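Local coordinates for Myo-inositol-1-phosphate synthase-related protein (PDB 3CIN) that binds nicotinamide-adenine-dinucleotide in a Rossmann-type domain and is related to the myo-inositol-1-phosphate synthases, at residues R68-K73 with K80-D85; G22-T27 with P330-L335; G62-D67 with V128-E133. All blocks are in the same frame, centred on the assembly; numbering follows the deposited sequence.

Contact 1 of 3, residues R68-K73 with K80-D85. With NAD (nicotinamide-adenine-dinucleotide), chain F.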
loop_
_atom_site.group_PDB
_atom_site.type_symbol
_atom_site.label_atom_id
_atom_site.label_comp_id
_atom_site.label_asym_id
_atom_site.label_seq_id
_atom_site.Cartn_x
_atom_site.Cartn_y
_atom_site.Cartn_z
ATOM N N ARG A 68 2.710 15.477 38.266
ATOM C CA ARG A 68 2.186 15.529 39.604
ATOM C C ARG A 68 1.128 14.439 39.821
ATOM O O ARG A 68 0.941 13.980 40.935
ATOM C CB ARG A 68 1.570 16.918 39.869
ATOM C CG ARG A 68 1.255 17.203 41.334
ATOM C CD ARG A 68 -0.209 17.301 41.609
ATOM N NE ARG A 68 -0.613 18.653 41.981
ATOM C CZ ARG A 68 -0.266 19.260 43.119
ATOM N NH1 ARG A 68 0.521 18.655 44.011
ATOM N NH2 ARG A 68 -0.702 20.496 43.366
ATOM N N ALA A 69 0.448 14.058 38.746
ATOM C CA ALA A 69 -0.534 12.955 38.763
ATOM C C ALA A 69 0.107 11.573 39.014
ATOM O O ALA A 69 -0.585 10.668 39.465
ATOM C CB ALA A 69 -1.376 12.945 37.460
ATOM N N LYS A 70 1.411 11.421 38.737
ATOM C CA LYS A 70 2.126 10.148 38.891
ATOM C C LYS A 70 3.017 10.087 40.114
ATOM O O LYS A 70 3.179 9.025 40.697
ATOM C CB LYS A 70 2.948 9.834 37.645
ATOM C CG LYS A 70 2.114 9.680 36.401
ATOM C CD LYS A 70 2.915 9.333 35.206
ATOM C CE LYS A 70 2.042 9.018 33.960
ATOM N NZ LYS A 70 2.842 8.800 32.710
ATOM N N ILE A 71 3.636 11.213 40.502
ATOM C CA ILE A 71 4.596 11.213 41.611
ATOM C C ILE A 71 3.886 10.776 42.896
ATOM O O ILE A 71 2.862 11.326 43.256
ATOM C CB ILE A 71 5.293 12.576 41.786
ATOM C CG1 ILE A 71 6.240 12.826 40.602
ATOM C CG2 ILE A 71 6.101 12.599 43.134
ATOM C CD1 ILE A 71 6.517 14.312 40.407
ATOM N N GLY A 72 4.441 9.774 43.565
ATOM C CA GLY A 72 3.889 9.232 44.808
ATOM C C GLY A 72 2.965 8.048 44.633
ATOM O O GLY A 72 2.575 7.428 45.646
ATOM N N LYS A 73 2.556 7.766 43.389
ATOM C CA LYS A 73 1.777 6.563 43.073
ATOM C C LYS A 73 2.694 5.353 43.084
ATOM O O LYS A 73 3.921 5.475 42.889
ATOM C CB LYS A 73 1.112 6.662 41.696
ATOM C CG LYS A 73 0.196 7.841 41.499
ATOM C CD LYS A 73 -0.941 7.857 42.495
ATOM C CE LYS A 73 -1.978 8.890 42.106
ATOM N NZ LYS A 73 -2.625 8.557 40.819
ATOM N N LYS A 80 -0.996 0.153 35.213
ATOM C CA LYS A 80 -2.367 -0.251 34.883
ATOM C C LYS A 80 -3.108 0.778 34.047
ATOM O O LYS A 80 -4.020 0.417 33.319
ATOM C CB LYS A 80 -3.161 -0.528 36.132
ATOM C CG LYS A 80 -4.523 -1.165 35.948
ATOM C CD LYS A 80 -5.303 -1.121 37.257
ATOM C CE LYS A 80 -6.257 -2.313 37.445
ATOM N NZ LYS A 80 -6.566 -3.122 36.247
ATOM N N GLN A 81 -2.727 2.045 34.123
ATOM C CA GLN A 81 -3.338 3.037 33.261
ATOM C C GLN A 81 -3.016 2.743 31.817
ATOM O O GLN A 81 -3.787 3.104 30.962
ATOM C CB GLN A 81 -2.871 4.455 33.607
ATOM C CG GLN A 81 -3.324 4.937 34.983
ATOM C CD GLN A 81 -2.548 6.169 35.471
ATOM O OE1 GLN A 81 -2.030 6.957 34.671
ATOM N NE2 GLN A 81 -2.459 6.327 36.802
ATOM N N TYR A 82 -1.858 2.133 31.534
ATOM C CA TYR A 82 -1.484 1.807 30.149
ATOM C C TYR A 82 -1.893 0.385 29.731
ATOM O O TYR A 82 -2.299 0.151 28.572
ATOM C CB TYR A 82 0.037 1.990 29.939
ATOM C CG TYR A 82 0.458 3.418 30.107
ATOM C CD1 TYR A 82 0.447 4.294 29.047
ATOM C CD2 TYR A 82 0.897 3.897 31.338
ATOM C CE1 TYR A 82 0.804 5.615 29.196
ATOM C CE2 TYR A 82 1.283 5.228 31.496
ATOM C CZ TYR A 82 1.234 6.085 30.402
ATOM O OH TYR A 82 1.606 7.426 30.480
ATOM N N TRP A 83 -1.810 -0.546 30.688
ATOM C CA TRP A 83 -2.121 -1.967 30.481
ATOM C C TRP A 83 -3.009 -2.462 31.582
ATOM O O TRP A 83 -2.556 -2.803 32.683
ATOM C CB TRP A 83 -0.818 -2.769 30.446
ATOM C CG TRP A 83 0.020 -2.367 29.336
ATOM C CD1 TRP A 83 1.097 -1.543 29.387
ATOM C CD2 TRP A 83 -0.155 -2.730 27.972
ATOM N NE1 TRP A 83 1.620 -1.383 28.142
ATOM C CE2 TRP A 83 0.871 -2.092 27.247
ATOM C CE3 TRP A 83 -1.064 -3.548 27.290
ATOM C CZ2 TRP A 83 1.029 -2.241 25.890
ATOM C CZ3 TRP A 83 -0.907 -3.696 25.910
ATOM C CH2 TRP A 83 0.137 -3.035 25.234
ATOM N N ASN A 84 -4.308 -2.458 31.289
ATOM C CA ASN A 84 -5.337 -2.676 32.292
ATOM C C ASN A 84 -5.285 -4.072 32.919
ATOM O O ASN A 84 -5.870 -4.299 33.973
ATOM C CB ASN A 84 -6.697 -2.453 31.641
ATOM C CG ASN A 84 -7.822 -2.515 32.621
ATOM O OD1 ASN A 84 -8.613 -3.449 32.607
ATOM N ND2 ASN A 84 -7.889 -1.531 33.497
ATOM N N ASP A 85 -4.598 -4.999 32.245
ATOM C CA ASP A 85 -4.490 -6.391 32.720
ATOM C C ASP A 85 -3.489 -6.557 33.890
ATOM O O ASP A 85 -3.516 -7.551 34.629
ATOM C CB ASP A 85 -4.239 -7.369 31.542
ATOM C CG ASP A 85 -3.040 -6.983 30.645
ATOM O OD1 ASP A 85 -2.742 -5.783 30.451
ATOM O OD2 ASP A 85 -2.417 -7.910 30.082
HETATM P PA NAD F . 5.247 9.191 27.028
HETATM O O1A NAD F . 4.110 8.207 27.104
HETATM O O2A NAD F . 4.759 10.605 26.967
HETATM O O5B NAD F . 6.040 9.021 28.372
HETATM C C5B NAD F . 7.027 9.974 28.761
HETATM C C4B NAD F . 7.037 10.015 30.278
HETATM O O4B NAD F . 8.157 10.772 30.709
HETATM C C3B NAD F . 5.805 10.648 30.913
HETATM O O3B NAD F . 5.349 9.889 32.020
HETATM C C2B NAD F . 6.302 12.012 31.375
HETATM O O2B NAD F . 5.494 12.568 32.376
HETATM C C1B NAD F . 7.721 11.664 31.766
HETATM N N9A NAD F . 8.657 12.790 31.812
HETATM C C8A NAD F . 8.681 13.836 30.895
HETATM N N7A NAD F . 9.784 14.601 31.204
HETATM C C5A NAD F . 10.399 14.037 32.295
HETATM C C6A NAD F . 11.485 14.439 33.078
HETATM N N6A NAD F . 12.244 15.541 32.781
HETATM N N1A NAD F . 11.869 13.597 34.102
HETATM C C2A NAD F . 11.145 12.451 34.379
HETATM N N3A NAD F . 10.023 12.083 33.667
HETATM C C4A NAD F . 9.677 12.894 32.646
HETATM O O3 NAD F . 6.208 8.852 25.827
HETATM P PN NAD F . 6.619 7.407 25.348
HETATM O O1N NAD F . 5.798 7.071 24.148
HETATM O O2N NAD F . 6.764 6.485 26.512
HETATM O O5D NAD F . 8.070 7.693 24.757
HETATM C C5D NAD F . 9.158 7.914 25.625
HETATM C C4D NAD F . 10.380 8.417 24.865
HETATM O O4D NAD F . 10.848 7.382 24.044
HETATM C C3D NAD F . 10.164 9.638 23.986
HETATM O O3D NAD F . 11.336 10.492 24.033
HETATM C C2D NAD F . 10.096 9.010 22.603
HETATM O O2D NAD F . 10.524 9.915 21.580
HETATM C C1D NAD F . 11.110 7.899 22.766
HETATM N N1N NAD F . 10.960 6.841 21.770
HETATM C C2N NAD F . 9.817 6.154 21.696
HETATM C C3N NAD F . 9.789 5.126 20.716
HETATM C C7N NAD F . 8.670 4.190 20.770
HETATM O O7N NAD F . 7.698 4.469 21.690
HETATM N N7N NAD F . 8.642 3.127 19.952
HETATM C C4N NAD F . 10.856 4.862 19.880
HETATM C C5N NAD F . 12.004 5.594 19.974
HETATM C C6N NAD F . 12.039 6.588 20.963
#

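Contact 2 of 3, residues G22-T27 with P330-L335. With NAD (nicotinamide-adenine-dinucleotide), chain F.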
loop_
_atom_site.group_PDB
_atom_site.type_symbol
_atom_site.label_atom_id
_atom_site.label_comp_id
_atom_site.label_asym_id
_atom_site.label_seq_id
_atom_site.Cartn_x
_atom_site.Cartn_y
_atom_site.Cartn_z
ATOM N N GLY A 22 6.089 6.579 31.373
ATOM C CA GLY A 22 5.009 6.711 30.403
ATOM C C GLY A 22 4.733 5.396 29.659
ATOM O O GLY A 22 4.826 4.297 30.225
ATOM N N TYR A 23 4.382 5.506 28.394
ATOM C CA TYR A 23 3.966 4.341 27.624
ATOM C C TYR A 23 5.076 3.337 27.440
ATOM O O TYR A 23 4.866 2.150 27.729
ATOM C CB TYR A 23 3.442 4.762 26.255
ATOM C CG TYR A 23 2.138 4.119 25.906
ATOM C CD1 TYR A 23 1.979 2.741 25.969
ATOM C CD2 TYR A 23 1.060 4.887 25.470
ATOM C CE1 TYR A 23 0.753 2.133 25.614
ATOM C CE2 TYR A 23 -0.138 4.313 25.153
ATOM C CZ TYR A 23 -0.293 2.937 25.197
ATOM O OH TYR A 23 -1.513 2.357 24.855
ATOM N N VAL A 24 6.232 3.779 26.969
ATOM C CA VAL A 24 7.372 2.825 26.786
ATOM C C VAL A 24 7.747 2.152 28.073
ATOM O O VAL A 24 7.837 0.903 28.173
ATOM C CB VAL A 24 8.599 3.486 26.143
ATOM C CG1 VAL A 24 9.796 2.578 26.131
ATOM C CG2 VAL A 24 8.255 3.909 24.677
ATOM N N ALA A 25 7.967 2.971 29.089
ATOM C CA ALA A 25 8.338 2.457 30.376
ATOM C C ALA A 25 7.339 1.473 30.958
ATOM O O ALA A 25 7.711 0.454 31.593
ATOM C CB ALA A 25 8.581 3.614 31.357
ATOM N N SER A 26 6.055 1.804 30.845
ATOM C CA SER A 26 5.038 1.002 31.407
ATOM C C SER A 26 4.857 -0.310 30.608
ATOM O O SER A 26 4.536 -1.326 31.170
ATOM C CB SER A 26 3.750 1.800 31.489
ATOM O OG SER A 26 3.886 2.891 32.379
ATOM N N THR A 27 5.099 -0.282 29.304
ATOM C CA THR A 27 5.021 -1.502 28.504
ATOM C C THR A 27 6.209 -2.414 28.855
ATOM O O THR A 27 6.027 -3.633 28.967
ATOM C CB THR A 27 5.045 -1.160 27.049
ATOM O OG1 THR A 27 3.913 -0.329 26.780
ATOM C CG2 THR A 27 4.959 -2.421 26.187
ATOM N N PRO A 330 5.380 -1.258 22.546
ATOM C CA PRO A 330 5.885 -2.655 22.651
ATOM C C PRO A 330 7.194 -2.894 21.930
ATOM O O PRO A 330 8.047 -3.614 22.440
ATOM C CB PRO A 330 4.725 -3.467 22.097
ATOM C CG PRO A 330 3.512 -2.589 22.401
ATOM C CD PRO A 330 4.002 -1.236 22.060
ATOM N N ALA A 331 7.381 -2.291 20.762
ATOM C CA ALA A 331 8.627 -2.513 20.033
ATOM C C ALA A 331 9.834 -2.107 20.900
ATOM O O ALA A 331 10.827 -2.854 21.059
ATOM C CB ALA A 331 8.640 -1.750 18.714
ATOM N N LEU A 332 9.747 -0.926 21.481
ATOM C CA LEU A 332 10.873 -0.420 22.238
ATOM C C LEU A 332 10.997 -1.127 23.588
ATOM O O LEU A 332 12.114 -1.398 24.079
ATOM C CB LEU A 332 10.791 1.100 22.414
ATOM C CG LEU A 332 11.974 1.741 23.139
ATOM C CD1 LEU A 332 13.317 1.358 22.496
ATOM C CD2 LEU A 332 11.860 3.278 23.078
ATOM N N GLY A 333 9.866 -1.402 24.202
ATOM C CA GLY A 333 9.827 -2.210 25.427
ATOM C C GLY A 333 10.591 -3.519 25.299
ATOM O O GLY A 333 11.377 -3.890 26.164
ATOM N N GLY A 334 10.426 -4.212 24.175
ATOM C CA GLY A 334 11.131 -5.436 23.954
ATOM C C GLY A 334 12.616 -5.258 23.800
ATOM O O GLY A 334 13.406 -6.050 24.325
ATOM N N LEU A 335 13.011 -4.215 23.096
ATOM C CA LEU A 335 14.452 -3.921 22.969
ATOM C C LEU A 335 15.060 -3.658 24.326
ATOM O O LEU A 335 16.193 -4.090 24.614
ATOM C CB LEU A 335 14.690 -2.733 22.071
ATOM C CG LEU A 335 14.296 -2.928 20.617
ATOM C CD1 LEU A 335 14.832 -1.720 19.830
ATOM C CD2 LEU A 335 14.825 -4.271 20.022
HETATM P PA NAD F . 5.247 9.191 27.028
HETATM O O1A NAD F . 4.110 8.207 27.104
HETATM O O2A NAD F . 4.759 10.605 26.967
HETATM O O5B NAD F . 6.040 9.021 28.372
HETATM C C5B NAD F . 7.027 9.974 28.761
HETATM C C4B NAD F . 7.037 10.015 30.278
HETATM O O4B NAD F . 8.157 10.772 30.709
HETATM C C3B NAD F . 5.805 10.648 30.913
HETATM O O3B NAD F . 5.349 9.889 32.020
HETATM C C2B NAD F . 6.302 12.012 31.375
HETATM O O2B NAD F . 5.494 12.568 32.376
HETATM C C1B NAD F . 7.721 11.664 31.766
HETATM N N9A NAD F . 8.657 12.790 31.812
HETATM C C8A NAD F . 8.681 13.836 30.895
HETATM N N7A NAD F . 9.784 14.601 31.204
HETATM C C5A NAD F . 10.399 14.037 32.295
HETATM C C6A NAD F . 11.485 14.439 33.078
HETATM N N6A NAD F . 12.244 15.541 32.781
HETATM N N1A NAD F . 11.869 13.597 34.102
HETATM C C2A NAD F . 11.145 12.451 34.379
HETATM N N3A NAD F . 10.023 12.083 33.667
HETATM C C4A NAD F . 9.677 12.894 32.646
HETATM O O3 NAD F . 6.208 8.852 25.827
HETATM P PN NAD F . 6.619 7.407 25.348
HETATM O O1N NAD F . 5.798 7.071 24.148
HETATM O O2N NAD F . 6.764 6.485 26.512
HETATM O O5D NAD F . 8.070 7.693 24.757
HETATM C C5D NAD F . 9.158 7.914 25.625
HETATM C C4D NAD F . 10.380 8.417 24.865
HETATM O O4D NAD F . 10.848 7.382 24.044
HETATM C C3D NAD F . 10.164 9.638 23.986
HETATM O O3D NAD F . 11.336 10.492 24.033
HETATM C C2D NAD F . 10.096 9.010 22.603
HETATM O O2D NAD F . 10.524 9.915 21.580
HETATM C C1D NAD F . 11.110 7.899 22.766
HETATM N N1N NAD F . 10.960 6.841 21.770
HETATM C C2N NAD F . 9.817 6.154 21.696
HETATM C C3N NAD F . 9.789 5.126 20.716
HETATM C C7N NAD F . 8.670 4.190 20.770
HETATM O O7N NAD F . 7.698 4.469 21.690
HETATM N N7N NAD F . 8.642 3.127 19.952
HETATM C C4N NAD F . 10.856 4.862 19.880
HETATM C C5N NAD F . 12.004 5.594 19.974
HETATM C C6N NAD F . 12.039 6.588 20.963
#

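Contact 3 of 3, residues G62-D67 with V128-E133. With NAD (nicotinamide-adenine-dinucleotide), chain F.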
loop_
_atom_site.group_PDB
_atom_site.type_symbol
_atom_site.label_atom_id
_atom_site.label_comp_id
_atom_site.label_asym_id
_atom_site.label_seq_id
_atom_site.Cartn_x
_atom_site.Cartn_y
_atom_site.Cartn_z
ATOM N N GLY A 62 13.329 1.504 40.850
ATOM C CA GLY A 62 12.894 2.875 40.951
ATOM C C GLY A 62 12.322 3.393 39.669
ATOM O O GLY A 62 12.607 2.858 38.606
ATOM N N SER A 63 11.483 4.424 39.816
ATOM C CA SER A 63 10.855 5.078 38.704
ATOM C C SER A 63 10.678 6.546 39.037
ATOM O O SER A 63 10.175 6.882 40.087
ATOM C CB SER A 63 9.504 4.428 38.420
ATOM O OG SER A 63 8.848 5.011 37.328
ATOM N N TYR A 64 11.116 7.410 38.136
ATOM C CA TYR A 64 11.017 8.868 38.296
ATOM C C TYR A 64 10.136 9.505 37.233
ATOM O O TYR A 64 10.126 9.090 36.071
ATOM C CB TYR A 64 12.409 9.501 38.206
ATOM C CG TYR A 64 13.195 9.330 39.490
ATOM C CD1 TYR A 64 13.661 8.083 39.861
ATOM C CD2 TYR A 64 13.476 10.410 40.329
ATOM C CE1 TYR A 64 14.342 7.892 41.046
ATOM C CE2 TYR A 64 14.161 10.224 41.510
ATOM C CZ TYR A 64 14.581 8.964 41.873
ATOM O OH TYR A 64 15.270 8.779 43.049
ATOM N N ASP A 65 9.413 10.534 37.642
ATOM C CA ASP A 65 8.619 11.325 36.715
ATOM C C ASP A 65 8.580 12.783 37.209
ATOM O O ASP A 65 9.166 13.116 38.248
ATOM C CB ASP A 65 7.200 10.720 36.557
ATOM C CG ASP A 65 6.652 10.865 35.160
ATOM O OD1 ASP A 65 6.248 11.996 34.807
ATOM O OD2 ASP A 65 6.638 9.851 34.404
ATOM N N VAL A 66 7.912 13.625 36.431
ATOM C CA VAL A 66 7.674 14.992 36.802
ATOM C C VAL A 66 6.197 15.293 36.808
ATOM O O VAL A 66 5.820 16.367 37.197
ATOM C CB VAL A 66 8.441 15.979 35.899
ATOM C CG1 VAL A 66 9.946 15.813 36.118
ATOM C CG2 VAL A 66 8.072 15.777 34.494
ATOM N N ASP A 67 5.360 14.340 36.384
ATOM C CA ASP A 67 3.922 14.497 36.418
ATOM C C ASP A 67 3.377 14.407 37.832
ATOM O O ASP A 67 3.542 13.407 38.541
ATOM C CB ASP A 67 3.320 13.429 35.522
ATOM C CG ASP A 67 1.855 13.653 35.214
ATOM O OD1 ASP A 67 1.159 14.394 35.948
ATOM O OD2 ASP A 67 1.398 13.027 34.206
ATOM N N VAL A 128 21.708 11.711 43.048
ATOM C CA VAL A 128 22.789 10.779 43.293
ATOM C C VAL A 128 22.573 10.115 44.660
ATOM O O VAL A 128 22.686 8.902 44.782
ATOM C CB VAL A 128 24.178 11.459 43.177
ATOM C CG1 VAL A 128 25.341 10.583 43.647
ATOM C CG2 VAL A 128 24.438 11.934 41.730
ATOM N N LYS A 129 22.301 10.913 45.697
ATOM C CA LYS A 129 22.044 10.322 46.999
ATOM C C LYS A 129 20.865 9.321 46.975
ATOM O O LYS A 129 20.971 8.208 47.517
ATOM C CB LYS A 129 21.704 11.394 48.049
ATOM C CG LYS A 129 21.317 10.795 49.369
ATOM N N GLU A 130 19.749 9.710 46.348
ATOM C CA GLU A 130 18.612 8.763 46.205
ATOM C C GLU A 130 18.980 7.423 45.443
ATOM O O GLU A 130 18.639 6.295 45.854
ATOM C CB GLU A 130 17.398 9.451 45.521
ATOM C CG GLU A 130 16.688 10.484 46.388
ATOM C CD GLU A 130 15.725 11.408 45.622
ATOM O OE1 GLU A 130 15.208 11.046 44.561
ATOM O OE2 GLU A 130 15.447 12.513 46.110
ATOM N N TRP A 131 19.684 7.577 44.337
ATOM C CA TRP A 131 20.065 6.495 43.531
ATOM C C TRP A 131 21.038 5.568 44.251
ATOM O O TRP A 131 20.988 4.379 44.057
ATOM C CB TRP A 131 20.636 7.011 42.204
ATOM C CG TRP A 131 19.634 7.763 41.365
ATOM C CD1 TRP A 131 18.312 7.934 41.599
ATOM C CD2 TRP A 131 19.896 8.429 40.107
ATOM N NE1 TRP A 131 17.740 8.680 40.586
ATOM C CE2 TRP A 131 18.686 8.958 39.644
ATOM C CE3 TRP A 131 21.014 8.600 39.346
ATOM C CZ2 TRP A 131 18.585 9.687 38.444
ATOM C CZ3 TRP A 131 20.913 9.326 38.163
ATOM C CH2 TRP A 131 19.752 9.872 37.739
ATOM N N THR A 132 21.917 6.106 45.099
ATOM C CA THR A 132 22.827 5.270 45.851
ATOM C C THR A 132 22.083 4.324 46.761
ATOM O O THR A 132 22.561 3.201 46.957
ATOM C CB THR A 132 23.866 6.087 46.610
ATOM O OG1 THR A 132 23.206 6.849 47.640
ATOM C CG2 THR A 132 24.615 6.990 45.639
ATOM N N GLU A 133 20.905 4.723 47.274
ATOM C CA GLU A 133 20.112 3.829 48.123
ATOM C C GLU A 133 19.297 2.805 47.340
ATOM O O GLU A 133 19.079 1.718 47.815
ATOM C CB GLU A 133 19.145 4.591 49.014
ATOM C CG GLU A 133 19.828 5.677 49.859
ATOM C CD GLU A 133 18.909 6.175 51.007
ATOM O OE1 GLU A 133 18.059 5.403 51.457
ATOM O OE2 GLU A 133 19.018 7.351 51.396
HETATM P PA NAD F . 5.247 9.191 27.028
HETATM O O1A NAD F . 4.110 8.207 27.104
HETATM O O2A NAD F . 4.759 10.605 26.967
HETATM O O5B NAD F . 6.040 9.021 28.372
HETATM C C5B NAD F . 7.027 9.974 28.761
HETATM C C4B NAD F . 7.037 10.015 30.278
HETATM O O4B NAD F . 8.157 10.772 30.709
HETATM C C3B NAD F . 5.805 10.648 30.913
HETATM O O3B NAD F . 5.349 9.889 32.020
HETATM C C2B NAD F . 6.302 12.012 31.375
HETATM O O2B NAD F . 5.494 12.568 32.376
HETATM C C1B NAD F . 7.721 11.664 31.766
HETATM N N9A NAD F . 8.657 12.790 31.812
HETATM C C8A NAD F . 8.681 13.836 30.895
HETATM N N7A NAD F . 9.784 14.601 31.204
HETATM C C5A NAD F . 10.399 14.037 32.295
HETATM C C6A NAD F . 11.485 14.439 33.078
HETATM N N6A NAD F . 12.244 15.541 32.781
HETATM N N1A NAD F . 11.869 13.597 34.102
HETATM C C2A NAD F . 11.145 12.451 34.379
HETATM N N3A NAD F . 10.023 12.083 33.667
HETATM C C4A NAD F . 9.677 12.894 32.646
HETATM O O3 NAD F . 6.208 8.852 25.827
HETATM P PN NAD F . 6.619 7.407 25.348
HETATM O O1N NAD F . 5.798 7.071 24.148
HETATM O O2N NAD F . 6.764 6.485 26.512
HETATM O O5D NAD F . 8.070 7.693 24.757
HETATM C C5D NAD F . 9.158 7.914 25.625
HETATM C C4D NAD F . 10.380 8.417 24.865
HETATM O O4D NAD F . 10.848 7.382 24.044
HETATM C C3D NAD F . 10.164 9.638 23.986
HETATM O O3D NAD F . 11.336 10.492 24.033
HETATM C C2D NAD F . 10.096 9.010 22.603
HETATM O O2D NAD F . 10.524 9.915 21.580
HETATM C C1D NAD F . 11.110 7.899 22.766
HETATM N N1N NAD F . 10.960 6.841 21.770
HETATM C C2N NAD F . 9.817 6.154 21.696
HETATM C C3N NAD F . 9.789 5.126 20.716
HETATM C C7N NAD F . 8.670 4.190 20.770
HETATM O O7N NAD F . 7.698 4.469 21.690
HETATM N N7N NAD F . 8.642 3.127 19.952
HETATM C C4N NAD F . 10.856 4.862 19.880
HETATM C C5N NAD F . 12.004 5.594 19.974
HETATM C C6N NAD F . 12.039 6.588 20.963
#

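Contact 1 of 3, residues R68-K73 with K80-D85
Lys70 and Tyr82 meet beside the adenosine ribose of NAD, where the loop after strand 58-65 of the Rossmann-type domain faces the end of helix 75-82. CB of Lys70 leaves the backbone toward 80-85. With chi1 at -61°, CG lies beside the residue's own backbone N, and from there the chain runs out fully extended; the side chain also touches Val78 of helix 75-82. CD passes 4.0 Å from NAD O3B, and CE, one carbon on, comes 3.9 Å from Tyr82 OH. The tip then takes up three acceptors: NZ gives one hydrogen bond to NAD O3B at 2.8 Å, one to Tyr82 OH at 2.9 Å and another to the carbonyl O of Gln21, so this buried ammonium group is well satisfied.

The two side chains cross at about a right angle. Tyr82 does not begin by pointing at the loop; its ring carries the hydroxyl there, and NZ arrives at the ring edge, in the ring plane, instead of over a face. The positive charge would probably polarise the phenol oxygen. Tyr23 meets the same ring, with planes at about 60°. Lys70 also opens a type II turn that runs to Lys73, closed by a hydrogen bond from Lys73 N to Lys70 O of 3.0 Å.

Contact 2 of 3, residues G22-T27 with P330-L335
This is a buried, apolar helix-helix contact beside the pyrophosphate and nicotinamide of NAD, made where the start of helix 23-36 crosses the early part of helix 328-348. The axes of 23-27 and 330-335 approach to 8.2 Å at a signed angle of -56°. Gly333 sits close to the crossing, and having no side chain it lets the backbones come together, its CA 5.8 Å from that of Thr27. Val24 turns CG1 anti to its backbone N (chi1 172°) and lays it 3.8 Å from Leu332 CD2, while its CG2 faces the NAD side. Leu332 spans both neighbours, since the same CD2 also rests 3.6 Å from C3N of the nicotinamide ring. Gly22 is the N-cap of helix 23-36 and fits the glycine-rich turn of a Rossmann-type dinucleotide fold; its CA is close to NAD O5B. From this helix end Tyr23 N bonds NAD O1A, and Val24 N bonds NAD O2N at 2.8 Å, both nearly straight at 171°. Further along, Thr27 sets CG2 3.7 Å from Pro330 CA. Its OG1 turns back to Tyr23 O at 2.8 Å, reaching that carbonyl from the face opposite Thr27 N.

Contact 3 of 3, residues G62-D67 with V128-E133
Strand 58-65 of the Rossmann-type parallel sheet packs through Tyr64 onto helix 120-134, while the next residue, Asp65, at the strand's end, holds the adenosine ribose of NAD. Tyr64 OH donates a 2.7 Å hydrogen bond to Glu130 OE1, using the anti lone pair of that oxygen. OE1 lies at the ring edge, and the carboxylate is nearly coplanar with the ring (15°). Trp131, one residue further along the helix, brings the edge of its indole toward the face of Tyr64 in an offset edge-to-face stack, with centroids 5.0 Å apart and planes at 85°. NE1 leads, 3.4 Å from Tyr64 CZ. Leu17 and Leu19 of strand 14-19 touch both aromatic side chains.

Facing NAD, the two oxygens of Asp65 divide the ribose diol between them: O2B donates to OD1 at 2.6 Å and O3B to OD2 at 2.7 Å. Two backbone amides, Val66 N and Asp67 N, also bond OD1, the second completing an Asx turn, and Gln21 N bonds OD2; together they fix the rotation of the carboxylate. Val66 lies against the adenine, its CG1 3.6 Å from NAD N1A.

From the N terminus, strand 14-19 leads into helix 23-36, whose first turn waits some 300 residues for helix 328-348; contact 2 therefore closes the widest loop and encloses the other two. Strand 58-65 follows, and contact 3 joins its end to helix 120-134. Within that smaller loop lies contact 1, a short closure between the loop after the strand and the end of helix 75-82. None of the three cross. In space, contacts 1 and 2 touch, with Trp83 NE1 probably hydrogen-bonded to Thr27 OG1, and Ile71 of contact 1 packs on Asp65 of contact 3. All three reach NAD, spread along it from adenine to nicotinamide.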